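Local coordinates for vanadium-dependent haloperoxidase (Zobellia galactanivorans, PDB 4CIT), which is a vanadate-dependent iodoperoxidase of a marine bacterium, which probably uses hydrogen peroxide to oxidise iodide at a bound vanadate, at residues V223-Y228 / S335-P340; Y228-D233 / E341-Q346. All coordinates share one frame; numbering follows the deposited sequence. Where two conformers were deposited one is given.

How the contacts relate
Contacts 1 and 2 are neighbours on one flank of the chain, their centres about 11 Å apart. Both run between the loop ahead of helix 235-253 and the passage from helix 307-335 into helix 340-347. Y228 belongs to both, ending 223-228 and opening 228-233, and the segments alternate along the chain: 223-228, 228-233, 335-340, 341-346. The two also touch directly, I338 CG2 lying 3.5 Å from V343 CG2. Contact 1 is the one nearer the centre of the chain and includes R339 of the vanadate pocket; contact 2 carries the packing outward along helix 340-347. Together they lay a loop without regular secondary structure against the vanadate-binding PAP2 region.

Contact 1: residues V223-Y228 / S335-P340. With VO4 (vanadate ion), chain F.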
ATOM      1  N   VAL A 223      19.307 -10.772  -0.753  1.00 10.85           N
ATOM      2  CA  VAL A 223      20.117 -11.893  -0.314  1.00 12.47           C
ATOM      3  C   VAL A 223      19.225 -12.929   0.411  1.00 12.23           C
ATOM      4  O   VAL A 223      18.140 -12.589   0.950  1.00 11.42           O
ATOM      5  CB  VAL A 223      21.288 -11.440   0.606  1.00 14.74           C
ATOM      6  CG1 VAL A 223      22.235 -10.456  -0.109  1.00 17.10           C
ATOM      7  CG2 VAL A 223      20.790 -10.783   1.848  1.00 15.92           C
ATOM      8  N   PRO A 224      19.678 -14.206   0.468  1.00 12.17           N
ATOM      9  CA  PRO A 224      18.847 -15.174   1.183  1.00 11.55           C
ATOM     10  C   PRO A 224      18.909 -14.962   2.678  1.00 11.06           C
ATOM     11  O   PRO A 224      19.883 -14.359   3.148  1.00 10.95           O
ATOM     12  CB  PRO A 224      19.471 -16.511   0.837  1.00 12.87           C
ATOM     13  CG  PRO A 224      20.890 -16.203   0.385  1.00 13.57           C
ATOM     14  CD  PRO A 224      20.750 -14.873  -0.328  1.00 13.89           C
ATOM     15  N   PRO A 225      17.899 -15.418   3.421  1.00 11.30           N
ATOM     16  CA  PRO A 225      17.948 -15.305   4.857  1.00 11.14           C
ATOM     17  C   PRO A 225      18.970 -16.301   5.416  1.00 12.35           C
ATOM     18  O   PRO A 225      19.311 -17.297   4.794  1.00 12.69           O
ATOM     19  CB  PRO A 225      16.547 -15.753   5.310  1.00 12.03           C
ATOM     20  CG  PRO A 225      16.047 -16.676   4.233  1.00 12.13           C
ATOM     21  CD  PRO A 225      16.758 -16.286   2.956  1.00 12.97           C
ATOM     22  N   PRO A 226      19.407 -16.085   6.644  1.00 13.70           N
ATOM     23  CA  PRO A 226      20.250 -17.045   7.292  1.00 17.92           C
ATOM     24  C   PRO A 226      19.650 -18.404   7.367  1.00 19.57           C
ATOM     25  O   PRO A 226      18.423 -18.552   7.527  1.00 16.60           O
ATOM     26  CB  PRO A 226      20.469 -16.470   8.713  1.00 18.39           C
ATOM     27  CG  PRO A 226      19.748 -15.216   8.777  1.00 18.27           C
ATOM     28  CD  PRO A 226      19.172 -14.871   7.431  1.00 15.95           C
ATOM     29  N   ALA A 227      20.502 -19.402   7.138  1.00 19.32           N
ATOM     30  CA  ALA A 227      20.012 -20.808   7.151  1.00 18.32           C
ATOM     31  C   ALA A 227      19.392 -21.165   8.516  1.00 16.50           C
ATOM     32  O   ALA A 227      19.987 -20.929   9.539  1.00 18.12           O
ATOM     33  CB  ALA A 227      21.134 -21.758   6.866  1.00 18.96           C
ATOM     34  N   TYR A 228      18.215 -21.713   8.471  1.00 17.36           N
ATOM     35  CA  TYR A 228      17.591 -22.269   9.663  1.00 20.61           C
ATOM     36  C   TYR A 228      18.611 -23.211  10.377  1.00 22.36           C
ATOM     37  O   TYR A 228      19.257 -24.148   9.780  1.00 18.23           O
ATOM     38  CB  TYR A 228      16.353 -23.039   9.288  1.00 21.55           C
ATOM     39  CG  TYR A 228      15.745 -23.785  10.445  1.00 20.01           C
ATOM     40  CD1 TYR A 228      14.901 -23.146  11.299  1.00 18.82           C
ATOM     41  CD2 TYR A 228      16.026 -25.108  10.701  1.00 24.04           C
ATOM     42  CE1 TYR A 228      14.290 -23.790  12.325  1.00 21.35           C
ATOM     43  CE2 TYR A 228      15.421 -25.756  11.791  1.00 27.93           C
ATOM     44  CZ  TYR A 228      14.540 -25.043  12.592  1.00 23.41           C
ATOM     45  OH  TYR A 228      13.948 -25.561  13.694  1.00 28.93           O
ATOM     46  N   SER A 335      11.726 -18.102  -0.215  1.00  9.93           N
ATOM     47  CA  SER A 335      12.463 -18.546   0.966  1.00 10.77           C
ATOM     48  C   SER A 335      11.549 -19.405   1.920  1.00 11.78           C
ATOM     49  O   SER A 335      12.044 -20.287   2.643  1.00 10.90           O
ATOM     50  CB  SER A 335      13.088 -17.349   1.673  1.00 12.00           C
ATOM     51  OG  SER A 335      12.132 -16.412   2.057  1.00 12.63           O
ATOM     52  N   ASN A 336      10.250 -19.089   1.914  0.50 10.38           N
ATOM     53  CA  ASN A 336       9.238 -19.813   2.642  0.50 10.51           C
ATOM     54  C   ASN A 336       9.692 -20.170   4.069  0.50  9.84           C
ATOM     55  O   ASN A 336       9.742 -21.332   4.456  0.50 10.81           O
ATOM     56  CB  ASN A 336       8.860 -21.056   1.843  0.50 10.99           C
ATOM     57  CG  ASN A 336       7.633 -21.751   2.390  0.50 11.13           C
ATOM     58  OD1 ASN A 336       6.667 -21.137   2.818  0.50 11.00           O
ATOM     59  ND2 ASN A 336       7.657 -23.057   2.323  0.50 13.38           N
ATOM     60  N   LEU A 337      10.047 -19.130   4.814  1.00  9.69           N
ATOM     61  CA  LEU A 337      10.686 -19.242   6.129  1.00  9.31           C
ATOM     62  C   LEU A 337       9.740 -19.255   7.280  1.00  9.49           C
ATOM     63  O   LEU A 337       8.853 -18.425   7.392  1.00  8.62           O
ATOM     64  CB  LEU A 337      11.673 -18.097   6.275  1.00  9.72           C
ATOM     65  CG  LEU A 337      12.626 -18.196   7.478  1.00 11.60           C
ATOM     66  CD1 LEU A 337      13.599 -19.398   7.414  1.00 14.04           C
ATOM     67  CD2 LEU A 337      13.401 -16.856   7.615  1.00 12.67           C
ATOM     68  N   ILE A 338      10.010 -20.172   8.221  1.00  9.24           N
ATOM     69  CA  ILE A 338       9.253 -20.309   9.449  1.00 10.44           C
ATOM     70  C   ILE A 338       9.277 -19.058  10.327  1.00  8.85           C
ATOM     71  O   ILE A 338      10.292 -18.355  10.383  1.00  8.98           O
ATOM     72  CB  ILE A 338       9.897 -21.521  10.182  1.00 10.29           C
ATOM     73  CG1 ILE A 338       8.996 -22.068  11.285  1.00 12.32           C
ATOM     74  CG2 ILE A 338      11.309 -21.180  10.653  1.00 11.26           C
ATOM     75  CD1 ILE A 338       9.417 -23.540  11.616  1.00 13.13           C
ATOM     76  N   ARG A 339       8.144 -18.745  10.978  1.00  8.04           N
ATOM     77  CA  ARG A 339       7.991 -17.640  11.857  1.00  8.42           C
ATOM     78  C   ARG A 339       8.573 -17.926  13.230  1.00  8.92           C
ATOM     79  O   ARG A 339       8.673 -19.087  13.653  1.00  8.82           O
ATOM     80  CB  ARG A 339       6.505 -17.270  11.973  1.00  8.84           C
ATOM     81  CG  ARG A 339       5.959 -16.715  10.707  1.00  9.07           C
ATOM     82  CD  ARG A 339       6.292 -15.217  10.608  1.00  9.78           C
ATOM     83  NE  ARG A 339       5.596 -14.618   9.449  1.00  9.77           N
ATOM     84  CZ  ARG A 339       5.319 -13.335   9.314  1.00 10.33           C
ATOM     85  NH1 ARG A 339       5.770 -12.421  10.164  1.00 11.48           N
ATOM     86  NH2 ARG A 339       4.703 -12.919   8.213  1.00 11.56           N
ATOM     87  N   PRO A 340       9.038 -16.862  13.939  1.00  8.02           N
ATOM     88  CA  PRO A 340       9.702 -16.994  15.201  1.00  9.27           C
ATOM     89  C   PRO A 340       8.920 -17.783  16.284  1.00  9.94           C
ATOM     90  O   PRO A 340       9.560 -18.652  16.954  1.00  9.21           O
ATOM     91  CB  PRO A 340       9.907 -15.540  15.645  1.00  9.34           C
ATOM     92  CG  PRO A 340       9.984 -14.761  14.425  1.00  9.65           C
ATOM     93  CD  PRO A 340       8.991 -15.449  13.494  1.00  9.01           C
TER
HETATM   94  O4  VO4 F1453       4.529  -9.947   9.069  1.00 15.56           O
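P225 and Y228 make the apolar contacts of 223-228 with the 335-340 linker. The proline ring lies beside the end of helix 307-335: its CG stands 4.0 Å from S335 CB, while its CB meets a methyl of the next apolar residue, L337 CD2, at 4.1 Å. Farther along, Y228 CD1 approaches I338 CG2 to 4.1 Å; the methyl comes obliquely to the tyrosine ring, and the two side chains run at a slant to each other. With its CG anti to the backbone N (chi1 173°), Y228 extends its ring toward I338. The ring also meets that of F236, from helix 235-253, with the ring planes about 55° apart.

No hydrogen bond joins the two segments, and several of their polar groups have partners outside. S335 OG turns back to the carbonyl of E331 in its own helix, leaving CB to face the proline. V223 O accepts from Y364, and I338 O from Y425.

R339, the next residue after I338, turns to the vanadate. It presents the edge of its guanidinium to the ion, whose O4 lies in the plane of the group and takes bonds from NH1 at 3.0 Å and NH2 at 3.1 Å. The chain bends at chi2 (-83°) before running out extended through chi3 to the guanidinium. NE is bonded to F361 O and NH1 also to I423 O; bonds at all three nitrogens would restrict rotation of the group. R418 binds the vanadate too. R339 is thus both N-cap residue of helix 340-347 and part of the anion pocket characteristic of PAP2-type vanadium haloperoxidases.

Contact 2: residues Y228-D233 / E341-Q346; sequences YSLEED and ETVINQ
V343 offers its two methyls to Y228 and L230. CG2 sits near the plane of the tyrosine ring, at its edge, 4.0 Å from Y228 CE1, and CG1 lies 4.0 Å from Y228 OH. The same CG1 meets L230 CD2 at 3.9 Å, so this one methyl touches both loop residues. Both loop side chains point the other way from the valine and overlap it near their ends. V343 has CG1 anti to its backbone N (chi1 -169°) and CG2 beside that nitrogen, which turns both methyls to the tyrosine edge and CG1 also to L230.

The polar fringe is slight. A water lies between Y228 OH and Q346 OE1, at 3.4 Å and 3.5 Å, but both bonds are weak, so it can add little to the packing.

Short-range hydrogen bonds probably help to hold each side. S229 OG accepts from E231 N at 3.1 Å, an ST turn that ties the chain around L230. On the helix, N345 N bonds to E341 O at 2.8 Å and Q346 N to T342 O, giving V343 a regular helical frame.

Helix 235-253 backs both sides: L230 rests on Y237, while V343 touches L240. H347, at the end of helix 340-347, is met by Y228 and L230. Here a loop packs by a few apolar side chains against one short helix of a mainly helical protein; that helix, 340-347, belongs to the PAP2 family region, and the contact lies farther from the chain centre than the vanadate-binding linker, without a direct ligand contact.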
ATOM      1  N   TYR A 228      18.215 -21.713   8.471  1.00 17.36           N
ATOM      2  CA  TYR A 228      17.591 -22.269   9.663  1.00 20.61           C
ATOM      3  C   TYR A 228      18.611 -23.211  10.377  1.00 22.36           C
ATOM      4  O   TYR A 228      19.257 -24.148   9.780  1.00 18.23           O
ATOM      5  CB  TYR A 228      16.353 -23.039   9.288  1.00 21.55           C
ATOM      6  CG  TYR A 228      15.745 -23.785  10.445  1.00 20.01           C
ATOM      7  CD1 TYR A 228      14.901 -23.146  11.299  1.00 18.82           C
ATOM      8  CD2 TYR A 228      16.026 -25.108  10.701  1.00 24.04           C
ATOM      9  CE1 TYR A 228      14.290 -23.790  12.325  1.00 21.35           C
ATOM     10  CE2 TYR A 228      15.421 -25.756  11.791  1.00 27.93           C
ATOM     11  CZ  TYR A 228      14.540 -25.043  12.592  1.00 23.41           C
ATOM     12  OH  TYR A 228      13.948 -25.561  13.694  1.00 28.93           O
ATOM     13  N   SER A 229      18.768 -22.968  11.658  1.00 21.06           N
ATOM     14  CA  SER A 229      19.667 -23.765  12.446  1.00 21.39           C
ATOM     15  C   SER A 229      19.379 -23.544  13.904  1.00 21.59           C
ATOM     16  O   SER A 229      19.063 -22.436  14.286  1.00 19.87           O
ATOM     17  CB  SER A 229      21.128 -23.358  12.145  1.00 20.23           C
ATOM     18  OG  SER A 229      22.031 -24.076  12.980  1.00 20.09           O
ATOM     19  N   LEU A 230      19.503 -24.622  14.695  1.00 21.98           N
ATOM     20  CA  LEU A 230      19.359 -24.608  16.132  1.00 24.73           C
ATOM     21  C   LEU A 230      20.736 -24.646  16.824  1.00 24.96           C
ATOM     22  O   LEU A 230      20.839 -24.504  18.058  1.00 24.93           O
ATOM     23  CB  LEU A 230      18.429 -25.736  16.602  1.00 26.77           C
ATOM     24  CG  LEU A 230      16.994 -25.599  16.083  1.00 27.92           C
ATOM     25  CD1 LEU A 230      16.124 -26.695  16.598  1.00 29.41           C
ATOM     26  CD2 LEU A 230      16.408 -24.258  16.519  1.00 30.28           C
ATOM     27  N   GLU A 231      21.795 -24.644  16.017  1.00 22.46           N
ATOM     28  CA  GLU A 231      23.085 -24.537  16.605  1.00 23.26           C
ATOM     29  C   GLU A 231      23.279 -23.197  17.234  1.00 26.35           C
ATOM     30  O   GLU A 231      23.038 -22.180  16.618  1.00 25.95           O
ATOM     31  CB  GLU A 231      24.155 -24.856  15.560  1.00 26.46           C
ATOM     32  CG  GLU A 231      24.129 -26.285  15.051  1.00 33.30           C
ATOM     33  CD  GLU A 231      24.498 -27.278  16.161  1.00 47.68           C
ATOM     34  OE1 GLU A 231      25.656 -27.237  16.660  1.00 53.56           O
ATOM     35  OE2 GLU A 231      23.609 -28.067  16.567  1.00 55.98           O
ATOM     36  N   GLU A 232      23.815 -23.193  18.439  1.00 26.99           N
ATOM     37  CA  GLU A 232      23.936 -21.967  19.260  1.00 30.91           C
ATOM     38  C   GLU A 232      24.861 -20.883  18.699  1.00 29.02           C
ATOM     39  O   GLU A 232      24.711 -19.707  18.970  1.00 28.16           O
ATOM     40  CB  GLU A 232      24.409 -22.327  20.670  1.00 33.71           C
ATOM     41  N   ASP A 233      25.813 -21.282  17.894  1.00 26.98           N
ATOM     42  CA  ASP A 233      26.711 -20.309  17.258  1.00 31.69           C
ATOM     43  C   ASP A 233      26.211 -19.832  15.873  1.00 25.87           C
ATOM     44  O   ASP A 233      26.875 -18.992  15.251  1.00 28.80           O
ATOM     45  CB  ASP A 233      28.152 -20.864  17.138  1.00 35.88           C
ATOM     46  CG  ASP A 233      28.260 -22.139  16.229  1.00 47.22           C
ATOM     47  OD1 ASP A 233      27.288 -22.538  15.544  1.00 46.57           O
ATOM     48  OD2 ASP A 233      29.360 -22.754  16.185  1.00 60.00           O
ATOM     49  N   GLU A 341       7.608 -17.558  16.416  1.00  9.37           N
ATOM     50  CA  GLU A 341       6.875 -18.287  17.468  1.00 10.72           C
ATOM     51  C   GLU A 341       6.926 -19.790  17.296  1.00  9.74           C
ATOM     52  O   GLU A 341       6.959 -20.527  18.303  1.00 11.11           O
ATOM     53  CB  GLU A 341       5.420 -17.820  17.596  1.00 12.49           C
ATOM     54  CG  GLU A 341       4.497 -18.165  16.462  1.00 15.91           C
ATOM     55  CD  GLU A 341       3.047 -17.853  16.891  1.00 18.05           C
ATOM     56  OE1 GLU A 341       2.429 -18.570  17.728  1.00 21.75           O
ATOM     57  OE2 GLU A 341       2.557 -16.801  16.514  1.00 22.27           O
ATOM     58  N   THR A 342       6.840 -20.267  16.066  1.00  9.64           N
ATOM     59  CA  THR A 342       6.870 -21.704  15.741  1.00  9.89           C
ATOM     60  C   THR A 342       8.177 -22.359  16.249  1.00  8.68           C
ATOM     61  O   THR A 342       8.134 -23.371  16.965  1.00 10.09           O
ATOM     62  CB  THR A 342       6.746 -21.890  14.251  1.00 10.24           C
ATOM     63  OG1 THR A 342       5.642 -21.061  13.767  1.00 10.59           O
ATOM     64  CG2 THR A 342       6.506 -23.364  13.932  1.00 11.37           C
ATOM     65  N   VAL A 343       9.325 -21.724  15.992  1.00  9.64           N
ATOM     66  CA  VAL A 343      10.600 -22.289  16.375  1.00 10.06           C
ATOM     67  C   VAL A 343      10.779 -22.153  17.870  1.00  8.57           C
ATOM     68  O   VAL A 343      11.216 -23.104  18.549  1.00 10.14           O
ATOM     69  CB  VAL A 343      11.808 -21.602  15.656  1.00 11.01           C
ATOM     70  CG1 VAL A 343      13.052 -22.412  15.906  1.00 14.05           C
ATOM     71  CG2 VAL A 343      11.535 -21.516  14.127  1.00 13.41           C
ATOM     72  N   ILE A 344      10.347 -21.036  18.393  1.00  8.90           N
ATOM     73  CA  ILE A 344      10.500 -20.828  19.850  1.00  8.88           C
ATOM     74  C   ILE A 344       9.607 -21.836  20.599  1.00  8.93           C
ATOM     75  O   ILE A 344      10.085 -22.453  21.591  1.00  8.17           O
ATOM     76  CB  ILE A 344      10.216 -19.359  20.268  1.00  8.94           C
ATOM     77  CG1 ILE A 344      11.360 -18.406  19.765  1.00  9.05           C
ATOM     78  CG2 ILE A 344       9.993 -19.302  21.774  1.00  9.21           C
ATOM     79  CD1 ILE A 344      10.851 -17.002  19.691  1.00  9.99           C
ATOM     80  N   ASN A 345       8.332 -21.980  20.236  1.00  8.60           N
ATOM     81  CA  ASN A 345       7.451 -22.876  20.983  1.00  9.95           C
ATOM     82  C   ASN A 345       7.830 -24.368  20.807  1.00 12.16           C
ATOM     83  O   ASN A 345       7.698 -25.138  21.785  1.00 13.28           O
ATOM     84  CB  ASN A 345       5.993 -22.693  20.638  1.00 10.77           C
ATOM     85  CG  ASN A 345       5.460 -21.356  21.122  1.00 11.03           C
ATOM     86  OD1 ASN A 345       5.884 -20.809  22.200  1.00 14.46           O
ATOM     87  ND2 ASN A 345       4.525 -20.886  20.454  1.00  9.82           N
ATOM     88  N   GLN A 346       8.372 -24.751  19.647  1.00 10.46           N
ATOM     89  CA  GLN A 346       8.777 -26.123  19.415  1.00 13.50           C
ATOM     90  C   GLN A 346      10.137 -26.516  20.001  1.00 15.13           C
ATOM     91  O   GLN A 346      10.362 -27.722  20.294  1.00 14.46           O
ATOM     92  CB  GLN A 346       8.650 -26.517  17.923  1.00 12.83           C
ATOM     93  CG  GLN A 346       7.207 -26.662  17.496  1.00 15.33           C
ATOM     94  CD  GLN A 346       6.871 -26.584  15.978  1.00 18.59           C
ATOM     95  OE1 GLN A 346       7.592 -27.014  15.187  1.00 23.75           O
ATOM     96  NE2 GLN A 346       5.756 -25.999  15.643  1.00 24.91           N
TER
HETATM   97  O   HOH W   1      10.695 -25.609  14.519  1.00 36.20           O